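Local coordinates for putative GGDEF domain protein (Pseudomonas aeruginosa, PDB 7E6G), which probably catalyses the condensation of two GTP molecules into cyclic di-GMP and two diphosphates, using magnesium as cofactor, at residues A[137-142]-A[249-254]; A[148-153]-A[217-222]. All blocks are in the same frame, centred on the assembly; numbering follows the deposited sequence.

Interaction 1: residues A[137-142]-A[249-254]; sequences MLDVDF and DAKRSG. With MG (magnesium ion), chain G; G2P (phosphomethylphosphonic acid guanylate ester), chain H.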
# COMPACT_ATOMS: atom_id res chain seq x y z
N MET A 137 -23.74 -40.77 -21.59
CA MET A 137 -23.92 -39.98 -22.80
C MET A 137 -25.37 -40.06 -23.24
O MET A 137 -25.91 -41.15 -23.48
CB MET A 137 -22.98 -40.44 -23.91
CG MET A 137 -22.80 -39.39 -25.02
SD MET A 137 -21.72 -39.98 -26.33
CE MET A 137 -20.10 -39.73 -25.58
N LEU A 138 -25.99 -38.91 -23.38
CA LEU A 138 -27.42 -38.75 -23.55
C LEU A 138 -27.66 -38.10 -24.91
O LEU A 138 -26.97 -37.17 -25.28
CB LEU A 138 -27.94 -37.89 -22.39
CG LEU A 138 -29.41 -37.78 -22.02
CD1 LEU A 138 -29.61 -38.09 -20.55
CD2 LEU A 138 -29.89 -36.36 -22.35
N ASP A 139 -28.62 -38.63 -25.66
CA ASP A 139 -28.93 -38.12 -27.00
C ASP A 139 -30.45 -38.01 -27.12
O ASP A 139 -31.16 -38.97 -26.84
CB ASP A 139 -28.38 -39.06 -28.09
CG ASP A 139 -28.71 -38.60 -29.51
OD1 ASP A 139 -29.90 -38.38 -29.84
OD2 ASP A 139 -27.77 -38.49 -30.34
N VAL A 140 -30.92 -36.84 -27.55
CA VAL A 140 -32.36 -36.57 -27.58
C VAL A 140 -33.03 -37.38 -28.69
O VAL A 140 -32.55 -37.45 -29.83
CB VAL A 140 -32.62 -35.06 -27.75
CG1 VAL A 140 -34.12 -34.78 -27.78
CG2 VAL A 140 -31.97 -34.30 -26.61
N ASP A 141 -34.15 -38.02 -28.35
CA ASP A 141 -34.88 -38.84 -29.31
C ASP A 141 -35.79 -37.96 -30.16
O ASP A 141 -36.55 -37.15 -29.62
CB ASP A 141 -35.70 -39.90 -28.59
CG ASP A 141 -34.86 -40.85 -27.75
OD1 ASP A 141 -33.74 -41.20 -28.17
OD2 ASP A 141 -35.32 -41.27 -26.68
N PHE A 142 -35.71 -38.13 -31.48
CA PHE A 142 -36.62 -37.50 -32.44
C PHE A 142 -36.57 -35.97 -32.36
O PHE A 142 -37.58 -35.29 -32.60
CB PHE A 142 -38.05 -38.01 -32.27
CG PHE A 142 -38.18 -39.51 -32.39
CD1 PHE A 142 -37.81 -40.17 -33.56
CD2 PHE A 142 -38.68 -40.27 -31.33
CE1 PHE A 142 -37.93 -41.55 -33.67
CE2 PHE A 142 -38.80 -41.64 -31.45
CZ PHE A 142 -38.43 -42.29 -32.62
N ASP A 249 -26.40 -48.71 -28.71
CA ASP A 249 -27.26 -49.85 -28.41
C ASP A 249 -28.61 -49.40 -27.85
O ASP A 249 -29.66 -49.97 -28.20
CB ASP A 249 -26.57 -50.78 -27.42
CG ASP A 249 -25.36 -51.46 -28.01
OD1 ASP A 249 -25.32 -51.64 -29.26
OD2 ASP A 249 -24.43 -51.77 -27.22
N ALA A 250 -28.61 -48.39 -26.98
CA ALA A 250 -29.87 -47.80 -26.55
C ALA A 250 -30.70 -47.40 -27.76
O ALA A 250 -31.88 -47.74 -27.87
CB ALA A 250 -29.61 -46.60 -25.64
N LYS A 251 -30.08 -46.71 -28.71
CA LYS A 251 -30.83 -46.17 -29.84
C LYS A 251 -31.37 -47.28 -30.73
O LYS A 251 -32.50 -47.18 -31.22
CB LYS A 251 -29.96 -45.22 -30.65
CG LYS A 251 -30.66 -43.91 -30.93
CD LYS A 251 -30.15 -42.82 -30.01
CE LYS A 251 -30.39 -41.43 -30.57
NZ LYS A 251 -31.16 -40.54 -29.73
N ARG A 252 -30.58 -48.33 -30.95
CA ARG A 252 -31.02 -49.43 -31.80
C ARG A 252 -32.12 -50.25 -31.14
O ARG A 252 -32.93 -50.87 -31.84
CB ARG A 252 -29.84 -50.32 -32.14
CG ARG A 252 -28.84 -49.67 -33.05
CD ARG A 252 -27.72 -50.63 -33.35
NE ARG A 252 -26.99 -50.25 -34.56
CZ ARG A 252 -25.72 -50.54 -34.78
NH1 ARG A 252 -25.03 -51.23 -33.87
NH2 ARG A 252 -25.13 -50.16 -35.92
N SER A 253 -32.17 -50.26 -29.81
CA SER A 253 -33.11 -51.08 -29.05
C SER A 253 -34.41 -50.37 -28.73
O SER A 253 -35.18 -50.86 -27.90
CB SER A 253 -32.44 -51.58 -27.77
OG SER A 253 -32.55 -50.65 -26.71
N GLY A 254 -34.67 -49.21 -29.33
CA GLY A 254 -36.00 -48.62 -29.22
C GLY A 254 -36.21 -47.28 -28.54
O GLY A 254 -37.36 -46.83 -28.44
MG MG G . -31.08 -37.31 -31.58
PG G2P H . -32.72 -39.89 -33.04
O1G G2P H . -31.82 -40.01 -32.10
O2G G2P H . -33.94 -40.02 -32.58
O3G G2P H . -32.48 -40.58 -34.15
O3B G2P H . -32.48 -38.42 -33.41
PB G2P H . -33.07 -37.25 -34.26
O1B G2P H . -33.25 -36.34 -33.34
O2B G2P H . -34.13 -37.54 -35.01
C3A G2P H . -31.93 -36.66 -35.43
PA G2P H . -30.35 -36.33 -35.15
O1A G2P H . -30.18 -37.20 -36.23
O2A G2P H . -30.46 -36.79 -33.79
O5' G2P H . -30.80 -34.96 -35.47
C5' G2P H . -30.94 -33.93 -34.50
C4' G2P H . -31.18 -32.59 -35.12
O4' G2P H . -30.53 -31.80 -34.30
C3' G2P H . -30.34 -32.42 -36.27
O3' G2P H . -31.17 -32.28 -37.36
C2' G2P H . -29.62 -31.18 -35.92
O2' G2P H . -29.46 -30.28 -36.93
C1' G2P H . -30.46 -30.64 -34.92
N9 G2P H . -29.79 -29.70 -34.11
C8 G2P H . -28.53 -29.82 -33.91
N7 G2P H . -28.10 -28.86 -33.14
C5 G2P H . -29.07 -28.13 -32.84
C6 G2P H . -29.16 -27.07 -32.08
O6 G2P H . -28.23 -26.57 -31.52
N1 G2P H . -30.38 -26.48 -31.90
C2 G2P H . -31.44 -27.00 -32.53
N2 G2P H . -32.53 -26.46 -32.36
N3 G2P H . -31.30 -28.07 -33.30
C4 G2P H . -30.14 -28.66 -33.43

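Interaction 2: residues A[148-153]-A[217-222]; sequences DTWGHD and EALSVT. With G2P (phosphomethylphosphonic acid guanylate ester), chain H.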
# COMPACT_ATOMS: atom_id res chain seq x y z
N ASP A 148 -38.65 -29.52 -36.75
CA ASP A 148 -39.44 -29.44 -37.97
C ASP A 148 -40.85 -28.95 -37.69
O ASP A 148 -41.42 -28.22 -38.51
CB ASP A 148 -39.46 -30.80 -38.67
CG ASP A 148 -38.10 -31.19 -39.26
OD1 ASP A 148 -37.24 -30.29 -39.46
OD2 ASP A 148 -37.87 -32.39 -39.53
N THR A 149 -41.41 -29.30 -36.54
CA THR A 149 -42.76 -28.87 -36.21
C THR A 149 -42.80 -27.47 -35.58
O THR A 149 -43.71 -26.69 -35.87
CB THR A 149 -43.41 -29.88 -35.26
OG1 THR A 149 -43.41 -31.17 -35.87
CG2 THR A 149 -44.81 -29.47 -34.93
N TRP A 150 -41.84 -27.13 -34.73
CA TRP A 150 -41.95 -25.87 -34.00
C TRP A 150 -40.81 -24.91 -34.26
O TRP A 150 -40.79 -23.81 -33.69
CB TRP A 150 -42.06 -26.15 -32.49
CG TRP A 150 -43.34 -26.84 -32.10
CD1 TRP A 150 -44.58 -26.27 -32.02
CD2 TRP A 150 -43.51 -28.22 -31.76
NE1 TRP A 150 -45.51 -27.21 -31.64
CE2 TRP A 150 -44.88 -28.41 -31.47
CE3 TRP A 150 -42.64 -29.31 -31.67
CZ2 TRP A 150 -45.39 -29.66 -31.10
CZ3 TRP A 150 -43.15 -30.54 -31.29
CH2 TRP A 150 -44.51 -30.70 -31.01
N GLY A 151 -39.86 -25.27 -35.12
CA GLY A 151 -38.74 -24.39 -35.41
C GLY A 151 -37.53 -24.65 -34.52
O GLY A 151 -37.61 -25.25 -33.45
N HIS A 152 -36.39 -24.16 -35.00
CA HIS A 152 -35.14 -24.38 -34.28
C HIS A 152 -35.09 -23.57 -32.99
O HIS A 152 -34.43 -23.98 -32.03
CB HIS A 152 -33.96 -24.10 -35.21
CG HIS A 152 -33.74 -25.17 -36.23
ND1 HIS A 152 -32.87 -26.23 -36.04
CD2 HIS A 152 -34.31 -25.38 -37.45
CE1 HIS A 152 -32.90 -27.02 -37.10
NE2 HIS A 152 -33.77 -26.53 -37.96
N ASP A 153 -35.78 -22.43 -32.93
CA ASP A 153 -35.83 -21.66 -31.68
C ASP A 153 -36.57 -22.44 -30.59
O ASP A 153 -36.18 -22.42 -29.41
CB ASP A 153 -36.47 -20.29 -31.95
CG ASP A 153 -35.50 -19.29 -32.60
OD1 ASP A 153 -34.55 -18.82 -31.94
OD2 ASP A 153 -35.67 -18.96 -33.80
N GLU A 217 -49.00 -25.44 -27.49
CA GLU A 217 -48.62 -26.83 -27.28
C GLU A 217 -47.57 -26.92 -26.19
O GLU A 217 -46.85 -25.96 -25.91
CB GLU A 217 -48.11 -27.48 -28.59
CG GLU A 217 -49.22 -27.68 -29.63
CD GLU A 217 -48.75 -28.39 -30.90
OE1 GLU A 217 -48.39 -27.68 -31.86
OE2 GLU A 217 -48.76 -29.65 -30.94
N ALA A 218 -47.50 -28.08 -25.53
CA ALA A 218 -46.54 -28.33 -24.46
C ALA A 218 -45.75 -29.58 -24.82
O ALA A 218 -46.29 -30.70 -24.75
CB ALA A 218 -47.24 -28.49 -23.11
N LEU A 219 -44.49 -29.40 -25.20
CA LEU A 219 -43.66 -30.46 -25.77
C LEU A 219 -43.07 -31.33 -24.67
O LEU A 219 -42.64 -30.83 -23.62
CB LEU A 219 -42.52 -29.87 -26.60
CG LEU A 219 -42.77 -29.20 -27.95
CD1 LEU A 219 -43.89 -28.19 -27.88
CD2 LEU A 219 -41.51 -28.52 -28.47
N SER A 220 -43.04 -32.63 -24.93
CA SER A 220 -42.33 -33.59 -24.11
C SER A 220 -41.38 -34.39 -25.00
O SER A 220 -41.61 -34.55 -26.21
CB SER A 220 -43.27 -34.53 -23.39
OG SER A 220 -43.91 -33.85 -22.32
N VAL A 221 -40.29 -34.87 -24.39
CA VAL A 221 -39.24 -35.54 -25.14
C VAL A 221 -38.74 -36.73 -24.33
O VAL A 221 -38.99 -36.85 -23.13
CB VAL A 221 -38.06 -34.61 -25.46
CG1 VAL A 221 -38.52 -33.46 -26.34
CG2 VAL A 221 -37.45 -34.11 -24.16
N THR A 222 -38.03 -37.61 -25.02
CA THR A 222 -37.29 -38.65 -24.36
C THR A 222 -35.84 -38.56 -24.82
O THR A 222 -35.52 -37.92 -25.83
CB THR A 222 -37.85 -40.04 -24.68
OG1 THR A 222 -37.85 -40.21 -26.10
CG2 THR A 222 -39.27 -40.20 -24.13
PG G2P H . -32.72 -39.89 -33.04
O1G G2P H . -31.82 -40.01 -32.10
O2G G2P H . -33.94 -40.02 -32.58
O3G G2P H . -32.48 -40.58 -34.15
O3B G2P H . -32.48 -38.42 -33.41
PB G2P H . -33.07 -37.25 -34.26
O1B G2P H . -33.25 -36.34 -33.34
O2B G2P H . -34.13 -37.54 -35.01
C3A G2P H . -31.93 -36.66 -35.43
PA G2P H . -30.35 -36.33 -35.15
O1A G2P H . -30.18 -37.20 -36.23
O2A G2P H . -30.46 -36.79 -33.79
O5' G2P H . -30.80 -34.96 -35.47
C5' G2P H . -30.94 -33.93 -34.50
C4' G2P H . -31.18 -32.59 -35.12
O4' G2P H . -30.53 -31.80 -34.30
C3' G2P H . -30.34 -32.42 -36.27
O3' G2P H . -31.17 -32.28 -37.36
C2' G2P H . -29.62 -31.18 -35.92
O2' G2P H . -29.46 -30.28 -36.93
C1' G2P H . -30.46 -30.64 -34.92
N9 G2P H . -29.79 -29.70 -34.11
C8 G2P H . -28.53 -29.82 -33.91
N7 G2P H . -28.10 -28.86 -33.14
C5 G2P H . -29.07 -28.13 -32.84
C6 G2P H . -29.16 -27.07 -32.08
O6 G2P H . -28.23 -26.57 -31.52
N1 G2P H . -30.38 -26.48 -31.90
C2 G2P H . -31.44 -27.00 -32.53
N2 G2P H . -32.53 -26.46 -32.36
N3 G2P H . -31.30 -28.07 -33.30
C4 G2P H . -30.14 -28.66 -33.43

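Interaction 1: residues A[137-142]-A[249-254]
D141 and K251 have the nearest CA atoms, 8.4 Å apart, where the end of strand 134-140 passes the C-terminal turn of helix 236-252, a gap that K251 spans with its own chain. This is the magnesium- and nucleotide-binding site of the GGDEF domain, and D139 and D141, near the end of the strand, are consistent with a DxD motif. K251, bent at chi2 and chi4, delivers NZ between the two aspartates. Its salt bridge to D139 OD1 (2.5 Å) approaches from above the carboxylate plane, 61° out of it, while D141 OD1 is met at 3.1 Å on its anti side and close to the plane. Longer, weak bonds run from NZ to the backbone O atoms of D139 and V140.

D139 binds the magnesium ion through OD1 (2.4 Å), its carboxylate swung out opposite the backbone N (chi1 178°). V140 O and E182 are further protein ligands, and O3B and O2A of the GTP analogue also bind the ion. OD2 of D139 makes a salt bridge to R213 of the second subunit, and D141 OD1 also hydrogen-bonds S224 OG. F142, at the N-cap of the next helix, donates its backbone N-H to the analogue's O2G, with N and O2G 2.8 Å apart and an N-H...O angle of 169°.

Interaction 2: residues A[148-153]-A[217-222]
W150 and L219 come at each other from opposite directions, and the leucine ends up over one face of the indole. Its CG lies 3.7 Å from the centroid of the six-membered ring and 13° off the ring normal, which makes this a CH-pi contact over the face. The two methyls divide the indole between them: CD2 approaches CE3 to 3.5 Å, whereas CD1 leans toward CE2 and CZ2. T149 CG2 lies over the opposite face, so the ring is held between a leucine from across the contact and a methyl from its own helix.

E217 uses the edge instead. Its chain, extended beyond CG, crosses the indole at about a right angle and places OE1 2.9 Å from NE1, in a bond with an N-H...O angle of 147°. Ring and carboxylate planes are turned 61° apart, and the indole N-H reaches OE1 from above the carboxylate plane. Face and edge together would therefore oppose both tilting and in-plane turning of the ring.

G151 follows with positive phi and serves as the N-cap of the next helix. H152 then offers its backbone O to N2 of the guanine of the bound GTP analogue, a weak bond of 3.1 Å, while guanine N3 lies at the edge of its imidazole, near the ring plane.

W150 thus closes helix 143-150 against the two-stranded antiparallel sheet of 212-214 and 217-219. V214 of the partner strand touches both W150 and L219, while V146 of helix 143-150 and V158 of helix 152-168 also pack on L219.

Both contacts have residues that touch the same nucleotide, at its phosphates in one case and at its guanine in the other. Interaction 1 is fully buried, joins the central mixed sheet to helix 236-252, and works through charge and metal coordination at the phosphates. Interaction 2 is only partly buried, joins a helix-helix junction to the small two-stranded sheet, and depends on an aromatic ring with an apolar face and one polar edge; its link to the ligand is a single weak backbone bond at the guanine. Their centres lie about 18 Å apart. Helix 143-150 follows strand 134-140 in the chain, and the segments also meet directly, through a probable hydrogen bond between D141 OD2 and T222 OG1 (2.8 Å).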